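Local coordinates for coenzyme F420-dependent N(5),N(10)-methenyltetrahydromethanopterin reductase-related protein (Desulfurobacterium thermolithotrophum DSM 11699, PDB 6HUZ) that is a bacterial paralog of [Fe]-hydrogenase that binds the iron-guanylylpyridinol cofactor and uses tetrahydrofolate derivatives as substrates, at residues A[33-38]-A[149-154]; A[3-8]-A[37-42]; A[9-14]-A[55-60]. All coordinates share one frame; numbering follows the deposited sequence.

Interaction 1 of 3, residues A[33-38]-A[149-154]. With FE9 (iron-guanylyl pyridinol cofactor), chain B.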
loop_
_atom_site.group_PDB
_atom_site.type_symbol
_atom_site.label_atom_id
_atom_site.label_comp_id
_atom_site.label_asym_id
_atom_site.label_seq_id
_atom_site.Cartn_x
_atom_site.Cartn_y
_atom_site.Cartn_z
ATOM N N SER A 33 -33.251 -5.492 0.630
ATOM C CA SER A 33 -34.647 -5.116 0.448
ATOM C C SER A 33 -34.770 -4.035 -0.625
ATOM O O SER A 33 -35.632 -4.143 -1.500
ATOM C CB SER A 33 -35.193 -4.558 1.763
ATOM O OG SER A 33 -34.290 -3.575 2.249
ATOM N N ALA A 34 -33.933 -2.988 -0.545
ATOM C CA ALA A 34 -33.966 -1.878 -1.516
ATOM C C ALA A 34 -33.618 -2.387 -2.925
ATOM O O ALA A 34 -34.252 -1.975 -3.894
ATOM C CB ALA A 34 -32.954 -0.795 -1.110
ATOM N N MET A 35 -32.596 -3.263 -3.015
ATOM C CA MET A 35 -32.134 -3.867 -4.260
ATOM C C MET A 35 -33.304 -4.630 -4.877
ATOM O O MET A 35 -33.581 -4.485 -6.059
ATOM C CB MET A 35 -30.979 -4.841 -3.997
ATOM C CG MET A 35 -29.661 -4.144 -3.699
ATOM S SD MET A 35 -28.355 -5.319 -3.371
ATOM C CE MET A 35 -28.244 -6.145 -4.904
ATOM N N ALA A 36 -33.958 -5.451 -4.092
ATOM C CA ALA A 36 -35.139 -6.244 -4.533
ATOM C C ALA A 36 -36.239 -5.348 -5.082
ATOM O O ALA A 36 -36.763 -5.607 -6.150
ATOM C CB ALA A 36 -35.684 -7.054 -3.364
ATOM N N VAL A 37 -36.607 -4.307 -4.342
ATOM C CA VAL A 37 -37.636 -3.362 -4.769
ATOM C C VAL A 37 -37.261 -2.759 -6.127
ATOM O O VAL A 37 -38.113 -2.671 -7.021
ATOM C CB VAL A 37 -37.861 -2.277 -3.684
ATOM C CG1 VAL A 37 -38.524 -1.024 -4.271
ATOM C CG2 VAL A 37 -38.708 -2.840 -2.532
ATOM N N GLU A 38 -35.996 -2.354 -6.299
ATOM C CA GLU A 38 -35.564 -1.772 -7.567
ATOM C C GLU A 38 -35.661 -2.756 -8.722
ATOM O O GLU A 38 -36.074 -2.360 -9.803
ATOM C CB GLU A 38 -34.108 -1.243 -7.458
ATOM C CG GLU A 38 -34.049 0.058 -6.680
ATOM C CD GLU A 38 -32.671 0.514 -6.224
ATOM O OE1 GLU A 38 -32.630 1.480 -5.429
ATOM O OE2 GLU A 38 -31.645 -0.077 -6.643
ATOM N N ALA A 149 -21.895 0.915 -1.834
ATOM C CA ALA A 149 -22.805 1.940 -1.310
ATOM C C ALA A 149 -23.901 1.175 -0.579
ATOM O O ALA A 149 -23.936 -0.058 -0.657
ATOM C CB ALA A 149 -23.444 2.732 -2.488
ATOM N N ILE A 150 -24.792 1.888 0.131
ATOM C CA ILE A 150 -25.887 1.230 0.807
ATOM C C ILE A 150 -27.130 1.363 -0.106
ATOM O O ILE A 150 -27.655 2.479 -0.263
ATOM C CB ILE A 150 -26.149 1.853 2.210
ATOM C CG1 ILE A 150 -24.886 1.630 3.117
ATOM C CG2 ILE A 150 -27.438 1.279 2.831
ATOM C CD1 ILE A 150 -24.965 2.418 4.475
ATOM N N PRO A 151 -27.638 0.268 -0.703
ATOM C CA PRO A 151 -28.833 0.407 -1.561
ATOM C C PRO A 151 -29.964 1.086 -0.801
ATOM O O PRO A 151 -30.265 0.701 0.346
ATOM C CB PRO A 151 -29.163 -1.036 -1.922
ATOM C CG PRO A 151 -27.797 -1.713 -1.939
ATOM C CD PRO A 151 -27.183 -1.138 -0.673
ATOM N N GLY A 152 -30.549 2.107 -1.436
ATOM C CA GLY A 152 -31.626 2.908 -0.864
ATOM C C GLY A 152 -31.197 4.333 -0.578
ATOM O O GLY A 152 -32.033 5.204 -0.301
ATOM N N THR A 153 -29.887 4.582 -0.637
ATOM C CA THR A 153 -29.320 5.908 -0.433
ATOM C C THR A 153 -29.118 6.538 -1.840
ATOM O O THR A 153 -28.928 5.818 -2.824
ATOM C CB THR A 153 -27.997 5.806 0.314
ATOM O OG1 THR A 153 -27.087 5.042 -0.480
ATOM C CG2 THR A 153 -28.152 5.167 1.701
ATOM N N PRO A 154 -29.154 7.867 -1.974
ATOM C CA PRO A 154 -28.928 8.456 -3.307
ATOM C C PRO A 154 -27.536 8.135 -3.884
ATOM O O PRO A 154 -27.367 8.207 -5.099
ATOM C CB PRO A 154 -29.073 9.955 -3.061
ATOM C CG PRO A 154 -28.850 10.138 -1.587
ATOM C CD PRO A 154 -29.367 8.902 -0.943
HETATM O O2 FE9 B . -23.166 -2.951 5.438
HETATM FE FE FE9 B . -22.534 -3.394 2.307
HETATM C C1F FE9 B . -24.052 -2.384 2.128
HETATM O O1F FE9 B . -24.991 -1.762 2.012
HETATM C C2F FE9 B . -21.804 -2.468 0.900
HETATM O O2F FE9 B . -21.379 -1.914 0.012
HETATM C C8 FE9 B . -23.124 -4.817 1.187
HETATM O O18 FE9 B . -23.043 -4.777 -0.028
HETATM C C7 FE9 B . -23.704 -6.053 1.855
HETATM C C6 FE9 B . -23.885 -5.689 3.301
HETATM N N1 FE9 B . -23.398 -4.438 3.717
HETATM C C5 FE9 B . -24.569 -6.612 4.221
HETATM C C5M FE9 B . -25.029 -7.952 3.723
HETATM C C4 FE9 B . -24.735 -6.201 5.624
HETATM C C3 FE9 B . -24.210 -4.878 6.061
HETATM C C3M FE9 B . -24.361 -4.381 7.476
HETATM C C2 FE9 B . -23.539 -3.996 5.034
HETATM O O3P FE9 B . -25.297 -7.108 6.471
HETATM P P1 FE9 B . -26.830 -7.034 6.973
HETATM O O1P FE9 B . -27.335 -5.682 6.795
HETATM O O2P FE9 B . -26.811 -7.322 8.565
HETATM O "O5'" FE9 B . -27.626 -8.112 6.111
HETATM C "C5'" FE9 B . -27.470 -9.510 6.300
HETATM C "C4'" FE9 B . -28.861 -10.117 6.156
HETATM O "O4'" FE9 B . -28.763 -11.536 6.156
HETATM C "C1'" FE9 B . -29.930 -12.050 6.783
HETATM C "C2'" FE9 B . -30.165 -11.094 7.932
HETATM O "O2'" FE9 B . -31.499 -11.124 8.459
HETATM C "C3'" FE9 B . -29.796 -9.753 7.308
HETATM O "O3'" FE9 B . -30.929 -9.052 6.792
HETATM N N9A FE9 B . -29.722 -13.467 7.137
HETATM C C4A FE9 B . -30.038 -14.434 6.307
HETATM N N3A FE9 B . -30.638 -14.450 5.094
HETATM C C2A FE9 B . -30.890 -15.639 4.509
HETATM N N2A FE9 B . -31.453 -15.608 3.280
HETATM N N1A FE9 B . -30.594 -16.827 5.070
HETATM C C6A FE9 B . -30.052 -16.929 6.296
HETATM O O6A FE9 B . -29.768 -18.031 6.793
HETATM C C5A FE9 B . -29.714 -15.689 6.998
HETATM N N7A FE9 B . -29.165 -15.356 8.176
HETATM C C8A FE9 B . -29.174 -14.000 8.246
HETATM O O HOH W 1 -30.368 2.282 -4.176
HETATM O O HOH W 2 -21.230 -2.350 3.811
#
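The peptide joining Pro151 to Gly152 has the Ala34 methyl over one face, CB 3.4 Å from Pro151 O. The puckered pyrrolidine ring of Pro151 is itself wedged between helix 32-41 and the iron-guanylylpyridinol cofactor, with different atoms of its rim serving each. CG lies 3.5 Å from CG of Met35 and is also brushed by the sulfur SD, so the methionine runs slantwise across this part of the proline. CB turns to the helix as well, 3.9 Å from CB of Ala34. CD meets the cofactor instead, 3.5 Å from O1F, the oxygen of one of the iron-bound carbon monoxide ligands. Met35 reaches the ring with its CG beside the backbone N (chi1 -75°), and its chain bends only at the last torsion.

Pro151 and Gly152 are the central pair of a type II beta turn from Ile150 to Thr153, in the loop after strand 141-144 of the Rossmann-like domain. Gly152 has the positive phi (112°) expected of the third residue in such a turn. Ile150 O takes two donors from Thr153: the backbone N, and OG1 at 2.6 Å, tilted 21° from the carbonyl plane.

Polar contact with the helix runs through one water, which donates to Glu38 OE1 and accepts from Gly152 N at 2.8 Å. On the other side of the turn, Ile150 closes on the cofactor with CA 3.3 Å from O1F, and Ala149 N makes a weak hydrogen bond to O2F. Ala149 and Ile150 also touch the bound methenyltetrahydrofolate.

Interaction 2 of 3, residues A[3-8]-A[37-42]. With FE9 (iron-guanylyl pyridinol cofactor), chain B.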
loop_
_atom_site.group_PDB
_atom_site.type_symbol
_atom_site.label_atom_id
_atom_site.label_comp_id
_atom_site.label_asym_id
_atom_site.label_seq_id
_atom_site.Cartn_x
_atom_site.Cartn_y
_atom_site.Cartn_z
ATOM N N VAL A 3 -34.850 -13.296 -10.195
ATOM C CA VAL A 3 -33.737 -12.936 -9.291
ATOM C C VAL A 3 -34.164 -13.187 -7.847
ATOM O O VAL A 3 -35.272 -12.809 -7.465
ATOM C CB VAL A 3 -33.405 -11.427 -9.420
ATOM C CG1 VAL A 3 -32.158 -11.048 -8.625
ATOM C CG2 VAL A 3 -33.284 -10.995 -10.866
ATOM N N THR A 4 -33.291 -13.785 -7.052
ATOM C CA THR A 4 -33.537 -14.010 -5.636
ATOM C C THR A 4 -32.451 -13.246 -4.885
ATOM O O THR A 4 -31.253 -13.441 -5.132
ATOM C CB THR A 4 -33.491 -15.487 -5.226
ATOM O OG1 THR A 4 -34.531 -16.187 -5.907
ATOM C CG2 THR A 4 -33.669 -15.676 -3.716
ATOM N N VAL A 5 -32.868 -12.378 -3.970
ATOM C CA VAL A 5 -31.954 -11.612 -3.128
ATOM C C VAL A 5 -32.030 -12.323 -1.813
ATOM O O VAL A 5 -33.130 -12.577 -1.313
ATOM C CB VAL A 5 -32.367 -10.131 -3.003
ATOM C CG1 VAL A 5 -31.535 -9.428 -1.927
ATOM C CG2 VAL A 5 -32.222 -9.422 -4.361
ATOM N N TYR A 6 -30.891 -12.671 -1.259
ATOM C CA TYR A 6 -30.838 -13.371 0.017
ATOM C C TYR A 6 -30.421 -12.374 1.069
ATOM O O TYR A 6 -29.312 -11.898 0.996
ATOM C CB TYR A 6 -29.839 -14.530 -0.078
ATOM C CG TYR A 6 -30.431 -15.724 -0.798
ATOM C CD1 TYR A 6 -31.202 -16.656 -0.121
ATOM C CD2 TYR A 6 -30.234 -15.908 -2.160
ATOM C CE1 TYR A 6 -31.794 -17.727 -0.788
ATOM C CE2 TYR A 6 -30.819 -16.981 -2.838
ATOM C CZ TYR A 6 -31.565 -17.909 -2.138
ATOM O OH TYR A 6 -32.144 -18.972 -2.803
ATOM N N GLY A 7 -31.306 -12.047 2.010
ATOM C CA GLY A 7 -31.015 -11.089 3.075
ATOM C C GLY A 7 -31.776 -9.784 2.939
ATOM O O GLY A 7 -31.697 -9.128 1.911
ATOM N N PHE A 8 -32.540 -9.396 3.966
ATOM C CA PHE A 8 -33.322 -8.151 3.893
ATOM C C PHE A 8 -32.442 -6.910 4.043
ATOM O O PHE A 8 -32.680 -5.903 3.372
ATOM C CB PHE A 8 -34.397 -8.130 5.002
ATOM C CG PHE A 8 -35.456 -7.062 4.830
ATOM C CD1 PHE A 8 -36.593 -7.301 4.062
ATOM C CD2 PHE A 8 -35.315 -5.818 5.429
ATOM C CE1 PHE A 8 -37.584 -6.327 3.920
ATOM C CE2 PHE A 8 -36.296 -4.839 5.273
ATOM C CZ PHE A 8 -37.432 -5.103 4.526
ATOM N N VAL A 37 -36.607 -4.307 -4.342
ATOM C CA VAL A 37 -37.636 -3.362 -4.769
ATOM C C VAL A 37 -37.261 -2.759 -6.127
ATOM O O VAL A 37 -38.113 -2.671 -7.021
ATOM C CB VAL A 37 -37.861 -2.277 -3.684
ATOM C CG1 VAL A 37 -38.524 -1.024 -4.271
ATOM C CG2 VAL A 37 -38.708 -2.840 -2.532
ATOM N N GLU A 38 -35.996 -2.354 -6.299
ATOM C CA GLU A 38 -35.564 -1.772 -7.567
ATOM C C GLU A 38 -35.661 -2.756 -8.722
ATOM O O GLU A 38 -36.074 -2.360 -9.803
ATOM C CB GLU A 38 -34.108 -1.243 -7.458
ATOM C CG GLU A 38 -34.049 0.058 -6.680
ATOM C CD GLU A 38 -32.671 0.514 -6.224
ATOM O OE1 GLU A 38 -32.630 1.480 -5.429
ATOM O OE2 GLU A 38 -31.645 -0.077 -6.643
ATOM N N PHE A 39 -35.251 -4.023 -8.511
ATOM C CA PHE A 39 -35.301 -5.027 -9.586
ATOM C C PHE A 39 -36.786 -5.316 -9.916
ATOM O O PHE A 39 -37.151 -5.486 -11.083
ATOM C CB PHE A 39 -34.550 -6.325 -9.159
ATOM C CG PHE A 39 -33.061 -6.213 -8.846
ATOM C CD1 PHE A 39 -32.215 -5.476 -9.658
ATOM C CD2 PHE A 39 -32.512 -6.867 -7.752
ATOM C CE1 PHE A 39 -30.848 -5.380 -9.370
ATOM C CE2 PHE A 39 -31.150 -6.768 -7.470
ATOM C CZ PHE A 39 -30.329 -6.035 -8.287
ATOM N N ALA A 40 -37.639 -5.346 -8.882
ATOM C CA ALA A 40 -39.070 -5.585 -9.050
ATOM C C ALA A 40 -39.695 -4.414 -9.822
ATOM O O ALA A 40 -40.520 -4.634 -10.718
ATOM C CB ALA A 40 -39.733 -5.750 -7.685
ATOM N N LYS A 41 -39.285 -3.165 -9.509
ATOM C CA LYS A 41 -39.831 -1.994 -10.217
ATOM C C LYS A 41 -39.436 -2.030 -11.702
ATOM O O LYS A 41 -40.236 -1.636 -12.544
ATOM C CB LYS A 41 -39.399 -0.674 -9.561
ATOM C CG LYS A 41 -40.231 -0.328 -8.330
ATOM C CD LYS A 41 -39.581 0.777 -7.513
ATOM C CE LYS A 41 -40.580 1.495 -6.635
ATOM N NZ LYS A 41 -40.000 1.872 -5.317
ATOM N N ALA A 42 -38.218 -2.527 -12.009
ATOM C CA ALA A 42 -37.730 -2.648 -13.378
ATOM C C ALA A 42 -38.542 -3.703 -14.161
ATOM O O ALA A 42 -38.460 -3.746 -15.382
ATOM C CB ALA A 42 -36.255 -3.001 -13.397
HETATM O O2 FE9 B . -23.166 -2.951 5.438
HETATM FE FE FE9 B . -22.534 -3.394 2.307
HETATM C C1F FE9 B . -24.052 -2.384 2.128
HETATM O O1F FE9 B . -24.991 -1.762 2.012
HETATM C C2F FE9 B . -21.804 -2.468 0.900
HETATM O O2F FE9 B . -21.379 -1.914 0.012
HETATM C C8 FE9 B . -23.124 -4.817 1.187
HETATM O O18 FE9 B . -23.043 -4.777 -0.028
HETATM C C7 FE9 B . -23.704 -6.053 1.855
HETATM C C6 FE9 B . -23.885 -5.689 3.301
HETATM N N1 FE9 B . -23.398 -4.438 3.717
HETATM C C5 FE9 B . -24.569 -6.612 4.221
HETATM C C5M FE9 B . -25.029 -7.952 3.723
HETATM C C4 FE9 B . -24.735 -6.201 5.624
HETATM C C3 FE9 B . -24.210 -4.878 6.061
HETATM C C3M FE9 B . -24.361 -4.381 7.476
HETATM C C2 FE9 B . -23.539 -3.996 5.034
HETATM O O3P FE9 B . -25.297 -7.108 6.471
HETATM P P1 FE9 B . -26.830 -7.034 6.973
HETATM O O1P FE9 B . -27.335 -5.682 6.795
HETATM O O2P FE9 B . -26.811 -7.322 8.565
HETATM O "O5'" FE9 B . -27.626 -8.112 6.111
HETATM C "C5'" FE9 B . -27.470 -9.510 6.300
HETATM C "C4'" FE9 B . -28.861 -10.117 6.156
HETATM O "O4'" FE9 B . -28.763 -11.536 6.156
HETATM C "C1'" FE9 B . -29.930 -12.050 6.783
HETATM C "C2'" FE9 B . -30.165 -11.094 7.932
HETATM O "O2'" FE9 B . -31.499 -11.124 8.459
HETATM C "C3'" FE9 B . -29.796 -9.753 7.308
HETATM O "O3'" FE9 B . -30.929 -9.052 6.792
HETATM N N9A FE9 B . -29.722 -13.467 7.137
HETATM C C4A FE9 B . -30.038 -14.434 6.307
HETATM N N3A FE9 B . -30.638 -14.450 5.094
HETATM C C2A FE9 B . -30.890 -15.639 4.509
HETATM N N2A FE9 B . -31.453 -15.608 3.280
HETATM N N1A FE9 B . -30.594 -16.827 5.070
HETATM C C6A FE9 B . -30.052 -16.929 6.296
HETATM O O6A FE9 B . -29.768 -18.031 6.793
HETATM C C5A FE9 B . -29.714 -15.689 6.998
HETATM N N7A FE9 B . -29.165 -15.356 8.176
HETATM C C8A FE9 B . -29.174 -14.000 8.246
HETATM O O HOH W 2 -21.230 -2.350 3.811
#
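Phe39 reaches from helix 32-41 with one side of its ring to Val3 and Val5, the two residues of strand 2-6 that face the helix. Its CG sits beside the backbone N (chi1 -61°), and with chi2 at -44° the ring is rotated so that the CD2-CE2 side looks at the strand. CE2 lies 4.2 Å from CG2 of Val5, which comes in at the ring edge close to its plane. CD2 lies 4.3 Å from CG1 of Val3, which approaches obliquely. One aromatic side thus spans two valines of the strand, by apolar contact alone and at comfortable distances. Leu183 of helix 174-186 and Ile86 of strand 84-87 touch both Val3 and Phe39, closing the core around them.

Thr4 and Tyr6 leave the strand on its other side. The Tyr6 ring stands nearly upright to its CA-CB-CG bend (chi2 -85°), and the Thr4 methyl CG2 covers one face, 3.2 Å above the plane and displaced toward the rim. In the plane of the same ring, CD1 comes 3.6 Å from the guanine amino nitrogen N2A of the cofactor. Tyr6 OH is hydrogen-bonded to Asp75 O, which steadies the ring at its far end.

Past the strand the backbone passes close to the ribose: Gly7 CA is 3.9 Å from C4' of the cofactor, and Phe8 N, 3.3 Å from O3', is hydrogen-bonded to Asp50 OD2. Strand 2-6, helix 32-41 and the neighbouring parallel strand 45-49 make up a beta-alpha-beta crossover, and the Gly-Phe-Gly turn at the strand's end, holding the nucleotide part of the cofactor, is typical of a Rossmann-like fold.

Interaction 3 of 3, residues A[9-14]-A[55-60]. With FE9 (iron-guanylyl pyridinol cofactor), chain B.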
loop_
_atom_site.group_PDB
_atom_site.type_symbol
_atom_site.label_atom_id
_atom_site.label_comp_id
_atom_site.label_asym_id
_atom_site.label_seq_id
_atom_site.Cartn_x
_atom_site.Cartn_y
_atom_site.Cartn_z
ATOM N N GLY A 9 -31.488 -6.998 4.959
ATOM C CA GLY A 9 -30.562 -5.934 5.332
ATOM C C GLY A 9 -30.913 -5.626 6.778
ATOM O O GLY A 9 -32.084 -5.739 7.140
ATOM N N SER A 10 -29.942 -5.276 7.637
ATOM C CA SER A 10 -30.252 -5.010 9.036
ATOM C C SER A 10 -30.956 -3.679 9.314
ATOM O O SER A 10 -30.330 -2.627 9.289
ATOM C CB SER A 10 -29.016 -5.117 9.905
ATOM O OG SER A 10 -29.215 -4.517 11.180
ATOM N N LEU A 11 -32.234 -3.724 9.633
ATOM C CA LEU A 11 -32.995 -2.510 9.941
ATOM C C LEU A 11 -32.342 -1.690 11.087
ATOM O O LEU A 11 -32.182 -0.471 10.974
ATOM C CB LEU A 11 -34.424 -2.874 10.326
ATOM C CG LEU A 11 -35.313 -3.349 9.175
ATOM C CD1 LEU A 11 -36.527 -4.108 9.707
ATOM C CD2 LEU A 11 -35.796 -2.180 8.337
ATOM N N ASN A 12 -31.943 -2.348 12.171
ATOM C CA ASN A 12 -31.318 -1.629 13.290
ATOM C C ASN A 12 -29.984 -1.025 12.931
ATOM O O ASN A 12 -29.666 0.070 13.392
ATOM C CB ASN A 12 -31.128 -2.544 14.496
ATOM C CG ASN A 12 -32.403 -2.864 15.194
ATOM O OD1 ASN A 12 -33.418 -2.191 15.002
ATOM N ND2 ASN A 12 -32.384 -3.899 16.023
ATOM N N TYR A 13 -29.176 -1.722 12.145
ATOM C CA TYR A 13 -27.871 -1.142 11.850
ATOM C C TYR A 13 -28.010 0.133 11.032
ATOM O O TYR A 13 -27.405 1.137 11.397
ATOM C CB TYR A 13 -26.914 -2.133 11.173
ATOM C CG TYR A 13 -25.568 -1.479 10.940
ATOM C CD1 TYR A 13 -24.609 -1.442 11.949
ATOM C CD2 TYR A 13 -25.305 -0.782 9.768
ATOM C CE1 TYR A 13 -23.398 -0.788 11.769
ATOM C CE2 TYR A 13 -24.095 -0.122 9.575
ATOM C CZ TYR A 13 -23.150 -0.118 10.589
ATOM O OH TYR A 13 -21.959 0.542 10.448
ATOM N N TYR A 14 -28.834 0.108 9.973
ATOM C CA TYR A 14 -29.010 1.270 9.108
ATOM C C TYR A 14 -29.843 2.401 9.693
ATOM O O TYR A 14 -29.882 3.466 9.093
ATOM C CB TYR A 14 -29.584 0.842 7.752
ATOM C CG TYR A 14 -28.746 -0.202 7.050
ATOM C CD1 TYR A 14 -27.411 0.038 6.747
ATOM C CD2 TYR A 14 -29.317 -1.379 6.585
ATOM C CE1 TYR A 14 -26.638 -0.906 6.077
ATOM C CE2 TYR A 14 -28.566 -2.315 5.879
ATOM C CZ TYR A 14 -27.226 -2.076 5.632
ATOM O OH TYR A 14 -26.478 -2.998 4.949
ATOM N N LYS A 55 -39.871 -10.204 11.588
ATOM C CA LYS A 55 -39.411 -9.142 12.482
ATOM C C LYS A 55 -39.482 -7.773 11.777
ATOM O O LYS A 55 -39.401 -6.739 12.446
ATOM C CB LYS A 55 -37.973 -9.414 12.970
ATOM C CG LYS A 55 -37.891 -10.560 13.972
ATOM C CD LYS A 55 -36.456 -10.948 14.309
ATOM C CE LYS A 55 -36.316 -12.410 14.674
ATOM N NZ LYS A 55 -35.256 -12.630 15.701
ATOM N N VAL A 56 -39.654 -7.764 10.436
ATOM C CA VAL A 56 -39.743 -6.522 9.674
ATOM C C VAL A 56 -41.092 -5.869 9.980
ATOM O O VAL A 56 -42.124 -6.526 9.824
ATOM C CB VAL A 56 -39.618 -6.795 8.148
ATOM C CG1 VAL A 56 -39.817 -5.512 7.336
ATOM C CG2 VAL A 56 -38.277 -7.438 7.819
ATOM N N PRO A 57 -41.146 -4.577 10.349
ATOM C CA PRO A 57 -42.465 -3.946 10.600
ATOM C C PRO A 57 -43.440 -4.113 9.421
ATOM O O PRO A 57 -43.022 -4.186 8.267
ATOM C CB PRO A 57 -42.105 -2.477 10.841
ATOM C CG PRO A 57 -40.688 -2.515 11.350
ATOM C CD PRO A 57 -40.038 -3.626 10.566
ATOM N N ASP A 58 -44.737 -4.165 9.697
ATOM C CA ASP A 58 -45.734 -4.362 8.641
ATOM C C ASP A 58 -45.729 -3.286 7.550
ATOM O O ASP A 58 -45.855 -3.621 6.380
ATOM C CB ASP A 58 -47.133 -4.509 9.252
ATOM C CG ASP A 58 -47.170 -5.547 10.355
ATOM O OD1 ASP A 58 -47.415 -6.733 10.045
ATOM O OD2 ASP A 58 -46.939 -5.176 11.529
ATOM N N GLU A 59 -45.578 -2.017 7.926
ATOM C CA GLU A 59 -45.559 -0.903 6.982
ATOM C C GLU A 59 -44.394 -1.030 5.979
ATOM O O GLU A 59 -44.567 -0.784 4.781
ATOM C CB GLU A 59 -45.475 0.414 7.764
ATOM C CG GLU A 59 -45.636 1.662 6.916
ATOM C CD GLU A 59 -46.104 2.897 7.665
ATOM O OE1 GLU A 59 -46.293 2.819 8.901
ATOM O OE2 GLU A 59 -46.284 3.948 7.007
ATOM N N ILE A 60 -43.214 -1.426 6.467
ATOM C CA ILE A 60 -42.047 -1.604 5.619
ATOM C C ILE A 60 -42.241 -2.846 4.768
ATOM O O ILE A 60 -41.940 -2.822 3.579
ATOM C CB ILE A 60 -40.776 -1.664 6.484
ATOM C CG1 ILE A 60 -40.471 -0.262 7.029
ATOM C CG2 ILE A 60 -39.591 -2.200 5.683
ATOM C CD1 ILE A 60 -39.546 -0.240 8.244
HETATM O O2 FE9 B . -23.166 -2.951 5.438
HETATM FE FE FE9 B . -22.534 -3.394 2.307
HETATM C C1F FE9 B . -24.052 -2.384 2.128
HETATM O O1F FE9 B . -24.991 -1.762 2.012
HETATM C C2F FE9 B . -21.804 -2.468 0.900
HETATM O O2F FE9 B . -21.379 -1.914 0.012
HETATM C C8 FE9 B . -23.124 -4.817 1.187
HETATM O O18 FE9 B . -23.043 -4.777 -0.028
HETATM C C7 FE9 B . -23.704 -6.053 1.855
HETATM C C6 FE9 B . -23.885 -5.689 3.301
HETATM N N1 FE9 B . -23.398 -4.438 3.717
HETATM C C5 FE9 B . -24.569 -6.612 4.221
HETATM C C5M FE9 B . -25.029 -7.952 3.723
HETATM C C4 FE9 B . -24.735 -6.201 5.624
HETATM C C3 FE9 B . -24.210 -4.878 6.061
HETATM C C3M FE9 B . -24.361 -4.381 7.476
HETATM C C2 FE9 B . -23.539 -3.996 5.034
HETATM O O3P FE9 B . -25.297 -7.108 6.471
HETATM P P1 FE9 B . -26.830 -7.034 6.973
HETATM O O1P FE9 B . -27.335 -5.682 6.795
HETATM O O2P FE9 B . -26.811 -7.322 8.565
HETATM O "O5'" FE9 B . -27.626 -8.112 6.111
HETATM C "C5'" FE9 B . -27.470 -9.510 6.300
HETATM C "C4'" FE9 B . -28.861 -10.117 6.156
HETATM O "O4'" FE9 B . -28.763 -11.536 6.156
HETATM C "C1'" FE9 B . -29.930 -12.050 6.783
HETATM C "C2'" FE9 B . -30.165 -11.094 7.932
HETATM O "O2'" FE9 B . -31.499 -11.124 8.459
HETATM C "C3'" FE9 B . -29.796 -9.753 7.308
HETATM O "O3'" FE9 B . -30.929 -9.052 6.792
HETATM N N9A FE9 B . -29.722 -13.467 7.137
HETATM C C4A FE9 B . -30.038 -14.434 6.307
HETATM N N3A FE9 B . -30.638 -14.450 5.094
HETATM C C2A FE9 B . -30.890 -15.639 4.509
HETATM N N2A FE9 B . -31.453 -15.608 3.280
HETATM N N1A FE9 B . -30.594 -16.827 5.070
HETATM C C6A FE9 B . -30.052 -16.929 6.296
HETATM O O6A FE9 B . -29.768 -18.031 6.793
HETATM C C5A FE9 B . -29.714 -15.689 6.998
HETATM N N7A FE9 B . -29.165 -15.356 8.176
HETATM C C8A FE9 B . -29.174 -14.000 8.246
HETATM O O HOH W 2 -21.230 -2.350 3.811
#
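Leu11 and Val56 bring the two backbones closest, their CA atoms 7.9 Å apart, where the start of helix 11-17 faces the loop leading into helix 58-66. Residues 9-14 follow the glycine-rich turn at the cofactor-binding edge of the Rossmann-like domain, and 55-60 come after strand 45-49 of the same domain. Leu11 carries the contact. With CG beside its backbone N (chi1 -72°), its two methyls are spread over different partners. The end of the side chain reaches the Pro57 ring, with CD1 3.6 Å from CD, and CD1 also lies over the Val56 backbone, 4.0 Å from CA. CD2 reaches CD1 of Ile60, in the first turn of the other helix, at 4.2 Å. Pro57 is exposed at the outer margin, whereas Val56 is buried and packs inward on Phe8.

Behind Leu11 the chain is fastened to the cofactor by consecutive backbone N-H groups. Gly9 N gives a hydrogen bond to the ribose oxygen O3', and Ser10 N gives one of 2.8 Å to the phosphate oxygen O1P, nearly straight at 160°. Ser10 is also the N-cap of the helix: its OG, anti to its own N, turns back to accept from Tyr13 N at 3.0 Å. The phosphate therefore sits at the N-terminal end of a helix, whose dipole would probably help to stabilise its charge.

Tyr13 touches the methenyltetrahydrofolate, and its OH is hydrogen-bonded to Leu228 O of the second subunit. Tyr14 swings back to the cofactor instead, placing its OH above the pyridinol ring, over the C2-C3 bond and 3.1 Å from C2.

Overall arrangement
Interactions 1 and 2 use overlapping parts of helix 32-41, touching through Ala34 and Met35 in one and Phe39 in the other; both are buried. Interaction 2 lies in the sheet-helix core and is purely apolar across its segments, while interaction 1, at the loop near the iron, adds a bridging water to its packing. Interaction 3 is partly exposed and joins two helix starts through leucine methyls. The three are stitched together: Ser33 N is 2.8 Å from Phe8 O, a probable hydrogen bond, Phe8 CZ packs on Val56 and Ile60, and Ile150 CG2 touches Tyr14. Each has a segment touching the cofactor: its carbonyl ligands, its nucleoside part, and its ribose, phosphate and pyridinol, respectively.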